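Local coordinates for protein beta-mannosidase (Trichoderma harzianum, PDB 4CVU) that probably hydrolyses terminal beta-D-mannose residues from the non-reducing ends of beta-mannosides, acting as a fungal glycoside hydrolase of family 2, at residues 200-205 / 709-714; 598-603 / 713-718; 72-77 / 622-627; 388-393 / 420-425. All coordinates share one frame; numbering follows the deposited sequence.

Contact 1 of 4, residues 200-205 / 709-714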
# COMPACT_ATOMS: atom_id res chain seq x y z
N TRP A 200 -6.04 -20.21 10.08
CA TRP A 200 -7.17 -21.04 9.59
C TRP A 200 -7.23 -20.84 8.08
O TRP A 200 -6.46 -20.04 7.50
CB TRP A 200 -8.49 -20.69 10.32
CG TRP A 200 -9.45 -21.91 10.60
CD1 TRP A 200 -10.50 -22.30 9.84
CD2 TRP A 200 -9.41 -22.82 11.71
NE1 TRP A 200 -11.10 -23.42 10.38
CE2 TRP A 200 -10.45 -23.76 11.52
CE3 TRP A 200 -8.58 -22.96 12.82
CZ2 TRP A 200 -10.69 -24.81 12.41
CZ3 TRP A 200 -8.84 -24.00 13.74
CH2 TRP A 200 -9.90 -24.91 13.52
N ASP A 201 -8.16 -21.55 7.43
CA ASP A 201 -8.29 -21.47 6.00
C ASP A 201 -8.99 -20.20 5.51
O ASP A 201 -9.17 -20.06 4.33
CB ASP A 201 -8.94 -22.75 5.39
CG ASP A 201 -10.32 -23.05 5.93
OD1 ASP A 201 -10.90 -22.29 6.74
OD2 ASP A 201 -10.86 -24.11 5.51
N TRP A 202 -9.28 -19.25 6.41
CA TRP A 202 -9.72 -17.93 6.04
C TRP A 202 -8.96 -16.82 6.78
O TRP A 202 -9.38 -15.71 6.70
CB TRP A 202 -11.23 -17.70 6.30
CG TRP A 202 -11.75 -18.44 7.46
CD1 TRP A 202 -12.55 -19.56 7.43
CD2 TRP A 202 -11.47 -18.19 8.83
NE1 TRP A 202 -12.79 -20.01 8.69
CE2 TRP A 202 -12.15 -19.17 9.58
CE3 TRP A 202 -10.72 -17.21 9.52
CZ2 TRP A 202 -12.08 -19.22 10.96
CZ3 TRP A 202 -10.69 -17.25 10.87
CH2 TRP A 202 -11.35 -18.22 11.59
N GLY A 203 -7.91 -17.13 7.51
CA GLY A 203 -7.25 -16.10 8.38
C GLY A 203 -5.80 -16.40 8.64
O GLY A 203 -5.32 -17.52 8.34
N PRO A 204 -5.06 -15.38 9.14
CA PRO A 204 -3.62 -15.44 9.39
C PRO A 204 -3.30 -16.08 10.73
O PRO A 204 -4.22 -16.41 11.54
CB PRO A 204 -3.22 -13.94 9.41
CG PRO A 204 -4.43 -13.26 9.97
CD PRO A 204 -5.63 -14.06 9.49
N ALA A 205 -2.01 -16.25 10.99
CA ALA A 205 -1.55 -16.92 12.19
C ALA A 205 -0.60 -16.04 12.96
O ALA A 205 0.62 -16.31 12.95
CB ALA A 205 -0.83 -18.20 11.82
N ASN A 709 -18.65 -13.44 7.94
CA ASN A 709 -17.72 -12.31 8.00
C ASN A 709 -16.25 -12.69 7.84
O ASN A 709 -15.90 -13.87 7.96
CB ASN A 709 -17.94 -11.55 9.31
CG ASN A 709 -17.56 -12.37 10.53
OD1 ASN A 709 -18.02 -13.50 10.69
ND2 ASN A 709 -16.72 -11.81 11.40
N ASP A 710 -15.39 -11.67 7.62
CA ASP A 710 -13.95 -11.84 7.36
C ASP A 710 -13.09 -11.31 8.50
O ASP A 710 -13.41 -10.28 9.10
CB ASP A 710 -13.48 -11.08 6.10
CG ASP A 710 -13.60 -11.89 4.82
OD1 ASP A 710 -13.34 -13.10 4.82
OD2 ASP A 710 -13.95 -11.28 3.77
N ILE A 711 -11.98 -12.00 8.77
CA ILE A 711 -10.98 -11.57 9.75
C ILE A 711 -9.88 -10.68 9.16
O ILE A 711 -9.17 -9.99 9.90
CB ILE A 711 -10.34 -12.82 10.41
CG1 ILE A 711 -9.82 -12.49 11.77
CG2 ILE A 711 -9.26 -13.41 9.55
CD1 ILE A 711 -9.30 -13.71 12.53
N TRP A 712 -9.76 -10.69 7.83
CA TRP A 712 -8.79 -9.85 7.10
C TRP A 712 -9.14 -9.85 5.60
O TRP A 712 -10.11 -10.47 5.17
CB TRP A 712 -7.33 -10.30 7.37
CG TRP A 712 -6.89 -11.58 6.74
CD1 TRP A 712 -7.65 -12.64 6.39
CD2 TRP A 712 -5.54 -11.93 6.39
NE1 TRP A 712 -6.87 -13.63 5.85
CE2 TRP A 712 -5.57 -13.21 5.84
CE3 TRP A 712 -4.32 -11.27 6.48
CZ2 TRP A 712 -4.41 -13.86 5.37
CZ3 TRP A 712 -3.15 -11.92 6.00
CH2 TRP A 712 -3.23 -13.21 5.46
N GLN A 713 -8.29 -9.23 4.79
CA GLN A 713 -8.57 -9.01 3.37
C GLN A 713 -8.04 -10.16 2.52
O GLN A 713 -6.84 -10.26 2.28
CB GLN A 713 -7.97 -7.67 2.94
CG GLN A 713 -8.44 -6.53 3.80
CD GLN A 713 -7.60 -6.35 4.99
OE1 GLN A 713 -6.94 -7.29 5.46
NE2 GLN A 713 -7.57 -5.12 5.49
N ALA A 714 -8.93 -11.03 2.05
CA ALA A 714 -8.47 -12.25 1.46
C ALA A 714 -9.63 -12.97 0.84
O ALA A 714 -10.77 -12.75 1.20
CB ALA A 714 -7.82 -13.14 2.55
O HOH W 1 -11.38 -13.83 6.66
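The pyrrolidine of P204 lies flat over the indole of W712. P204 CD stands 3.7 Å from the centroid of the five-membered ring of W712 and only 6° off its normal, which defines a CH-pi contact over the face. The two side chains run past each other in opposite directions, so P204 CG lies against W712 CD2 and CE3, and P204 CB against W712 CZ3 and CH2. Chi1 of W712 (73°) puts CG between its backbone N and carbonyl carbon. P204 lies over one face of the indole, while the guanidinium of R625 makes a cation-pi contact with the opposite face.

Aliphatic packing centres on the CG2 methyl of I711. It touches P204 CD at 3.7 Å and G203 CA at 3.6 Å, and it meets the ring of W202 at the edge, 4.1 Å from CE3. G203 suits this place because a beta carbon there would come within 2.9 Å of I711 CG2.

These contacts join two parts of the enzyme. Segment 200-205 belongs to the galactose-binding-like domain, and 709-714 follows strand 702-705 of the catalytic (beta/alpha)8 barrel, at the carboxyl end of the strand.

The polar link runs through one water. It donates to W202 O at 2.7 Å and to D710 OD1 at 2.8 Å, and accepts from I711 N at 2.9 Å, lying in the plane of the W712 ring at its edge.

Contact 2 of 4, residues 598-603 / 713-718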
# COMPACT_ATOMS: atom_id res chain seq x y z
N ILE A 598 -15.77 -20.05 -1.68
CA ILE A 598 -15.06 -18.74 -1.46
C ILE A 598 -15.23 -17.70 -2.54
O ILE A 598 -15.56 -18.06 -3.70
CB ILE A 598 -13.57 -18.95 -1.18
CG1 ILE A 598 -12.86 -19.48 -2.44
CG2 ILE A 598 -13.37 -19.90 -0.02
CD1 ILE A 598 -11.35 -19.38 -2.41
N SER A 599 -14.99 -16.39 -2.29
CA SER A 599 -15.02 -15.51 -3.40
C SER A 599 -14.03 -14.37 -3.00
O SER A 599 -13.74 -14.23 -1.81
CB SER A 599 -16.44 -14.96 -3.56
OG SER A 599 -16.81 -14.06 -2.47
N MET A 600 -13.55 -13.64 -4.00
CA MET A 600 -12.63 -12.52 -3.77
C MET A 600 -13.34 -11.43 -3.07
O MET A 600 -14.52 -11.21 -3.28
CB MET A 600 -12.19 -11.96 -5.12
CG MET A 600 -11.16 -12.65 -5.94
SD MET A 600 -9.67 -12.93 -5.08
CE MET A 600 -8.53 -13.42 -6.33
N PRO A 601 -12.60 -10.60 -2.29
CA PRO A 601 -13.27 -9.41 -1.84
C PRO A 601 -13.20 -8.29 -2.90
O PRO A 601 -12.44 -8.39 -3.89
CB PRO A 601 -12.42 -8.99 -0.63
CG PRO A 601 -11.05 -9.44 -0.94
CD PRO A 601 -11.28 -10.78 -1.64
N SER A 602 -13.90 -7.19 -2.64
CA SER A 602 -13.85 -6.03 -3.52
C SER A 602 -12.41 -5.55 -3.71
O SER A 602 -11.56 -5.77 -2.85
CB SER A 602 -14.68 -4.89 -2.90
OG SER A 602 -14.03 -4.46 -1.71
N ILE A 603 -12.15 -4.90 -4.84
CA ILE A 603 -10.85 -4.25 -5.02
C ILE A 603 -10.62 -3.17 -3.96
O ILE A 603 -9.47 -2.91 -3.59
CB ILE A 603 -10.64 -3.70 -6.46
CG1 ILE A 603 -9.23 -3.11 -6.61
CG2 ILE A 603 -11.70 -2.66 -6.84
CD1 ILE A 603 -8.86 -2.75 -8.03
N GLN A 713 -8.29 -9.23 4.79
CA GLN A 713 -8.57 -9.01 3.37
C GLN A 713 -8.04 -10.16 2.52
O GLN A 713 -6.84 -10.26 2.28
CB GLN A 713 -7.97 -7.67 2.94
CG GLN A 713 -8.44 -6.53 3.80
CD GLN A 713 -7.60 -6.35 4.99
OE1 GLN A 713 -6.94 -7.29 5.46
NE2 GLN A 713 -7.57 -5.12 5.49
N ALA A 714 -8.93 -11.03 2.05
CA ALA A 714 -8.47 -12.25 1.46
C ALA A 714 -9.63 -12.97 0.84
O ALA A 714 -10.77 -12.75 1.20
CB ALA A 714 -7.82 -13.14 2.55
N PRO A 715 -9.37 -13.85 -0.12
CA PRO A 715 -10.50 -14.59 -0.70
C PRO A 715 -11.01 -15.63 0.28
O PRO A 715 -10.25 -16.47 0.74
CB PRO A 715 -9.92 -15.23 -1.94
CG PRO A 715 -8.49 -15.26 -1.75
CD PRO A 715 -8.09 -14.20 -0.76
N THR A 716 -12.29 -15.52 0.64
CA THR A 716 -12.92 -16.48 1.58
C THR A 716 -14.40 -16.76 1.32
O THR A 716 -15.01 -16.30 0.34
CB THR A 716 -12.88 -15.93 3.02
OG1 THR A 716 -13.96 -14.99 3.14
CG2 THR A 716 -11.50 -15.23 3.41
N TRP A 717 -15.02 -17.44 2.25
CA TRP A 717 -16.47 -17.72 2.20
C TRP A 717 -17.34 -16.55 2.76
O TRP A 717 -18.57 -16.67 2.80
CB TRP A 717 -16.79 -19.01 2.97
CG TRP A 717 -16.04 -20.26 2.59
CD1 TRP A 717 -16.54 -21.33 1.86
CD2 TRP A 717 -14.70 -20.65 2.96
NE1 TRP A 717 -15.59 -22.27 1.69
CE2 TRP A 717 -14.46 -21.91 2.37
CE3 TRP A 717 -13.67 -20.03 3.68
CZ2 TRP A 717 -13.23 -22.56 2.47
CZ3 TRP A 717 -12.45 -20.68 3.80
CH2 TRP A 717 -12.23 -21.94 3.18
N ALA A 718 -16.72 -15.45 3.20
CA ALA A 718 -17.44 -14.36 3.82
C ALA A 718 -18.43 -13.70 2.89
O ALA A 718 -18.25 -13.71 1.65
CB ALA A 718 -16.44 -13.31 4.35
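I598 CG2 makes a CH-pi contact over the centre of the six-membered ring of W717, 3.4 Å from the centroid and 17° off the normal. The packing is tight, with I598 CG2 at 3.3 Å from both W717 CD2 and CE2. Chi1 of W717 (-54°) sets its CG beside the backbone N, 3.8 Å from I598 CG2. W717 NE1 is hydrogen-bonded to Y575 OH, which would help hold the indole in this rotation. An alanine in place of W717 would probably leave the I598 methyl over a gap and Y575 without its indole partner.

Farther along, M600 and P715 lie side by side and point the same way, M600 SD being 3.9 Å from P715 CB. P601 brings its CD to 3.5 Å from A714 O.

Between these pairs the backbones are bonded: S599 N donates to T716 O at 2.6 Å, and T716 N to S599 O at 3.1 Å. The beta carbon of T716 points away from 598-603, and its OG1 accepts from A718 N (2.8 Å) in an ST turn and also bonds to D710 OD1. The result is a single antiparallel bridge, a hydrogen-bonded pair, joining the loops that follow strands 592-595 and 702-705, consistent with the carboxyl end of the (beta/alpha)8 barrel of family 2 enzymes.

Contact 3 of 4, residues 72-77 / 622-627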
# COMPACT_ATOMS: atom_id res chain seq x y z
N ASN A 72 -1.50 -6.26 6.61
CA ASN A 72 -0.91 -5.92 5.32
C ASN A 72 0.03 -6.91 4.66
O ASN A 72 0.80 -7.57 5.35
CB ASN A 72 -0.13 -4.58 5.43
CG ASN A 72 -1.05 -3.38 5.61
OD1 ASN A 72 -2.25 -3.55 5.68
ND2 ASN A 72 -0.50 -2.18 5.74
N GLY A 73 -0.05 -7.03 3.33
CA GLY A 73 1.03 -7.60 2.52
C GLY A 73 1.31 -9.06 2.85
O GLY A 73 0.38 -9.89 2.83
N LEU A 74 2.57 -9.40 3.12
CA LEU A 74 2.90 -10.79 3.48
C LEU A 74 3.32 -10.86 4.92
O LEU A 74 4.16 -11.69 5.28
CB LEU A 74 3.99 -11.37 2.56
CG LEU A 74 3.54 -11.60 1.11
CD1 LEU A 74 4.78 -11.87 0.27
CD2 LEU A 74 2.52 -12.74 0.98
N ASN A 75 2.71 -10.02 5.76
CA ASN A 75 2.99 -9.96 7.21
C ASN A 75 2.69 -11.21 7.99
O ASN A 75 3.20 -11.35 9.09
CB ASN A 75 2.26 -8.82 7.88
CG ASN A 75 2.96 -7.46 7.68
OD1 ASN A 75 2.38 -6.41 7.99
ND2 ASN A 75 4.15 -7.44 7.15
N ASP A 76 1.86 -12.10 7.44
CA ASP A 76 1.62 -13.39 8.09
C ASP A 76 2.95 -14.10 8.16
O ASP A 76 3.16 -14.87 9.07
CB ASP A 76 0.59 -14.26 7.34
CG ASP A 76 0.03 -15.37 8.17
OD1 ASP A 76 -0.06 -15.20 9.40
OD2 ASP A 76 -0.37 -16.44 7.63
N PHE A 77 3.82 -13.87 7.18
CA PHE A 77 5.16 -14.46 7.16
C PHE A 77 6.15 -13.56 7.89
O PHE A 77 6.83 -14.02 8.84
CB PHE A 77 5.62 -14.75 5.73
CG PHE A 77 4.82 -15.86 5.09
CD1 PHE A 77 4.97 -17.16 5.52
CD2 PHE A 77 3.89 -15.59 4.12
CE1 PHE A 77 4.22 -18.18 4.96
CE2 PHE A 77 3.13 -16.60 3.56
CZ PHE A 77 3.30 -17.90 3.98
N VAL A 622 -1.59 -11.99 -3.51
CA VAL A 622 -3.02 -12.32 -3.42
C VAL A 622 -3.18 -13.85 -3.24
O VAL A 622 -4.00 -14.33 -2.43
CB VAL A 622 -3.78 -11.80 -4.66
CG1 VAL A 622 -5.10 -12.51 -4.86
CG2 VAL A 622 -3.98 -10.28 -4.60
N ILE A 623 -2.38 -14.62 -3.98
CA ILE A 623 -2.41 -16.08 -3.86
C ILE A 623 -2.02 -16.49 -2.44
O ILE A 623 -2.71 -17.32 -1.81
CB ILE A 623 -1.44 -16.76 -4.84
CG1 ILE A 623 -1.99 -16.69 -6.26
CG2 ILE A 623 -1.19 -18.21 -4.44
CD1 ILE A 623 -0.90 -16.88 -7.30
N LEU A 624 -0.94 -15.89 -1.92
CA LEU A 624 -0.44 -16.28 -0.59
C LEU A 624 -1.41 -15.93 0.54
O LEU A 624 -1.32 -16.46 1.63
CB LEU A 624 0.96 -15.72 -0.30
CG LEU A 624 2.09 -16.49 -1.04
CD1 LEU A 624 3.46 -15.86 -0.84
CD2 LEU A 624 2.10 -17.95 -0.59
N ARG A 625 -2.35 -15.03 0.27
CA ARG A 625 -3.38 -14.67 1.25
C ARG A 625 -4.62 -15.54 1.13
O ARG A 625 -5.50 -15.49 2.00
CB ARG A 625 -3.72 -13.20 1.12
CG ARG A 625 -2.59 -12.30 1.61
CD ARG A 625 -2.85 -10.87 1.21
NE ARG A 625 -3.90 -10.28 2.06
CZ ARG A 625 -3.67 -9.56 3.16
NH1 ARG A 625 -2.45 -9.34 3.62
NH2 ARG A 625 -4.69 -9.11 3.88
N ASN A 626 -4.68 -16.36 0.11
CA ASN A 626 -5.77 -17.34 0.01
C ASN A 626 -5.35 -18.56 0.82
O ASN A 626 -4.40 -19.27 0.41
CB ASN A 626 -6.00 -17.75 -1.43
CG ASN A 626 -7.25 -18.60 -1.59
OD1 ASN A 626 -7.81 -19.14 -0.61
ND2 ASN A 626 -7.75 -18.64 -2.79
N HIS A 627 -6.03 -18.79 1.95
CA HIS A 627 -5.69 -19.93 2.76
C HIS A 627 -6.58 -21.10 2.50
O HIS A 627 -6.57 -22.05 3.26
CB HIS A 627 -5.63 -19.57 4.24
CG HIS A 627 -4.47 -18.69 4.58
ND1 HIS A 627 -4.27 -18.16 5.83
CD2 HIS A 627 -3.42 -18.27 3.83
CE1 HIS A 627 -3.16 -17.45 5.85
NE2 HIS A 627 -2.63 -17.49 4.65
O HOH W 2 -0.08 -16.78 4.86
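R625 reaches G73 by the side of its chain as well as by its tip. From CB the chain runs to CG, 4.0 Å from G73 O, and then to CD, which closes to 3.7 Å from the same oxygen. A bend at the third torsion (chi3 75°) turns NE aside, and NH1 then donates to G73 O at 3.0 Å with an N-H...O angle of 151°. The oxygen lies in the guanidinium plane. NH1 also bonds to N71 O, and NH2 to Q713 O, so three backbone carbonyls fix the group.

L74 and L624 add an apolar touch, CD2 of L74 being 3.6 Å from CB of L624. D76 and H627 meet tip to tip, with D76 OD2 at the ring edge, 3.5 Å from H627 CE1. A water joins them, 2.8 Å from D76 OD2 and 2.7 Å from H627 NE2. Their other polar atoms turn to segment 200-205: D76 OD1 to A205 N, H627 ND1 to G203 O.

The contact thus sets the short helix 75-78 of the galactose-binding-like domain against helix 620-625 and the turn to H627, with L624 touching helix 638-655 and R625 touching helix 603-609.

Contact 4 of 4, residues 388-393 / 420-425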
# COMPACT_ATOMS: atom_id res chain seq x y z
N ASN A 388 -22.55 -18.15 10.06
CA ASN A 388 -21.53 -18.44 11.07
C ASN A 388 -20.66 -17.20 11.32
O ASN A 388 -20.12 -16.63 10.41
CB ASN A 388 -20.66 -19.57 10.60
CG ASN A 388 -21.41 -20.91 10.61
OD1 ASN A 388 -21.24 -21.72 11.54
ND2 ASN A 388 -22.21 -21.15 9.62
N LEU A 389 -20.59 -16.80 12.56
CA LEU A 389 -19.78 -15.65 12.98
C LEU A 389 -18.40 -16.15 13.37
O LEU A 389 -18.27 -16.98 14.28
CB LEU A 389 -20.44 -14.98 14.16
CG LEU A 389 -19.64 -13.83 14.78
CD1 LEU A 389 -19.60 -12.68 13.80
CD2 LEU A 389 -20.27 -13.43 16.10
N ILE A 390 -17.38 -15.63 12.71
CA ILE A 390 -15.99 -15.90 13.06
C ILE A 390 -15.42 -14.63 13.71
O ILE A 390 -16.05 -13.57 13.65
CB ILE A 390 -15.15 -16.34 11.85
CG1 ILE A 390 -15.04 -15.21 10.84
CG2 ILE A 390 -15.73 -17.61 11.21
CD1 ILE A 390 -13.70 -15.14 10.16
N PRO A 391 -14.28 -14.73 14.37
CA PRO A 391 -13.75 -13.50 15.00
C PRO A 391 -13.55 -12.40 13.96
O PRO A 391 -12.93 -12.64 12.93
CB PRO A 391 -12.42 -13.94 15.58
CG PRO A 391 -12.56 -15.42 15.75
CD PRO A 391 -13.41 -15.90 14.64
N PRO A 392 -14.06 -11.20 14.23
CA PRO A 392 -13.88 -10.07 13.25
C PRO A 392 -12.43 -9.55 13.09
O PRO A 392 -12.16 -8.82 12.14
CB PRO A 392 -14.75 -8.96 13.85
CG PRO A 392 -14.66 -9.23 15.33
CD PRO A 392 -14.68 -10.74 15.47
N ASP A 393 -11.51 -9.94 13.98
CA ASP A 393 -10.17 -9.40 13.96
C ASP A 393 -9.23 -10.46 14.51
O ASP A 393 -9.64 -11.33 15.27
CB ASP A 393 -10.14 -8.11 14.77
CG ASP A 393 -9.02 -7.13 14.36
OD1 ASP A 393 -7.84 -7.32 14.78
OD2 ASP A 393 -9.31 -6.13 13.63
N ARG A 420 -24.44 -18.58 14.42
CA ARG A 420 -23.65 -19.57 15.10
C ARG A 420 -22.30 -18.99 15.42
O ARG A 420 -21.55 -18.66 14.51
CB ARG A 420 -23.45 -20.81 14.24
CG ARG A 420 -22.34 -21.69 14.76
CD ARG A 420 -22.47 -23.08 14.19
NE ARG A 420 -21.36 -23.94 14.58
CZ ARG A 420 -20.47 -24.50 13.76
NH1 ARG A 420 -20.48 -24.31 12.45
NH2 ARG A 420 -19.54 -25.28 14.27
N VAL A 421 -22.00 -18.89 16.71
CA VAL A 421 -20.73 -18.39 17.18
C VAL A 421 -19.74 -19.56 17.15
O VAL A 421 -19.63 -20.35 18.09
CB VAL A 421 -20.81 -17.74 18.58
CG1 VAL A 421 -19.50 -17.07 18.94
CG2 VAL A 421 -21.91 -16.72 18.62
N TRP A 422 -19.02 -19.63 16.04
CA TRP A 422 -18.17 -20.72 15.65
C TRP A 422 -16.99 -20.96 16.60
O TRP A 422 -16.37 -20.02 17.05
CB TRP A 422 -17.63 -20.40 14.23
CG TRP A 422 -16.59 -21.37 13.73
CD1 TRP A 422 -16.84 -22.59 13.13
CD2 TRP A 422 -15.18 -21.23 13.79
NE1 TRP A 422 -15.66 -23.19 12.79
CE2 TRP A 422 -14.62 -22.39 13.19
CE3 TRP A 422 -14.32 -20.26 14.31
CZ2 TRP A 422 -13.24 -22.59 13.10
CZ3 TRP A 422 -12.95 -20.44 14.21
CH2 TRP A 422 -12.42 -21.60 13.62
N SER A 423 -16.69 -22.23 16.88
CA SER A 423 -15.46 -22.57 17.64
C SER A 423 -14.39 -23.03 16.66
O SER A 423 -14.70 -23.81 15.76
CB SER A 423 -15.75 -23.65 18.71
OG SER A 423 -16.32 -24.84 18.12
N SER A 424 -13.13 -22.59 16.80
CA SER A 424 -12.62 -21.76 17.87
C SER A 424 -11.85 -20.59 17.35
O SER A 424 -10.79 -20.74 16.72
CB SER A 424 -11.73 -22.55 18.85
OG SER A 424 -10.97 -21.68 19.73
N GLY A 425 -12.59 -19.49 17.44
CA GLY A 425 -12.20 -18.21 18.02
C GLY A 425 -12.39 -18.30 19.53
O GLY A 425 -11.58 -18.95 20.23
O HOH W 3 -16.35 -17.37 16.39
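N388 OD1 accepts a hydrogen bond from R420 NH1 at 2.8 Å, the shortest polar link between the two segments. The N-H...O angle is 134°, and the oxygen lies 32° out of the guanidinium plane. Amide and guanidinium stand nearly perpendicular, their planes 87° apart. R420 gets there with an extended chain, CG anti to the backbone N, and the same N388 OD1 lies alongside its CD at 3.2 Å. The amide is held from its other end, where N388 ND2 bonds to N593 O and Y705 O. R420 in turn forms salt bridges through NE to E446 and through NH1 to E594. A leucine in place of R420 would probably leave N388 OD1 without this donor and E446 and E594 without their salt-bridge partner.

The backbones pair as parallel strands: L389 N donates to R420 O at 2.9 Å, and W422 N to L389 O at 3.3 Å. Strands 380-389 and 418-421, with helix 401-413 between them, form a beta-alpha-beta unit of the (beta/alpha)8 barrel. N388 and R420 share one face, consistent with the barrel interior given those salt bridges; L389 and V421 share the other.

Past the strands the contacts are water-mediated and apolar. A water donates to L389 O at 2.9 Å and to W422 O at 2.7 Å, bridging the two chains. P391 CG packs on G425 CA at 3.6 Å, where any beta carbon on G425 would clash with the proline. S424, after a cis peptide, has its N above one face of the W422 indole, toward the rim.

Overall arrangement
Residues 709-718 run through contacts 1 and 2, whose centres are about 9 Å apart and which D710 OD1 and T716 OG1 join at 2.6 Å. Contact 3, centred about 10 Å from contact 1, is tied to it by A205 N and D76 OD1 at 2.7 Å; Q713 O and R625 NH2, at 2.9 Å, link contacts 2 and 3. Contact 4 meets contact 1 through N709 ND2 and I390 O at 2.9 Å but touches neither 2 nor 3. Contacts 1, 2 and 4 use segments at the carboxyl ends of barrel strands, where such a barrel's active site is expected; contact 3 lies farther out, the side chain of N72 about 2 Å from a cadmium ion.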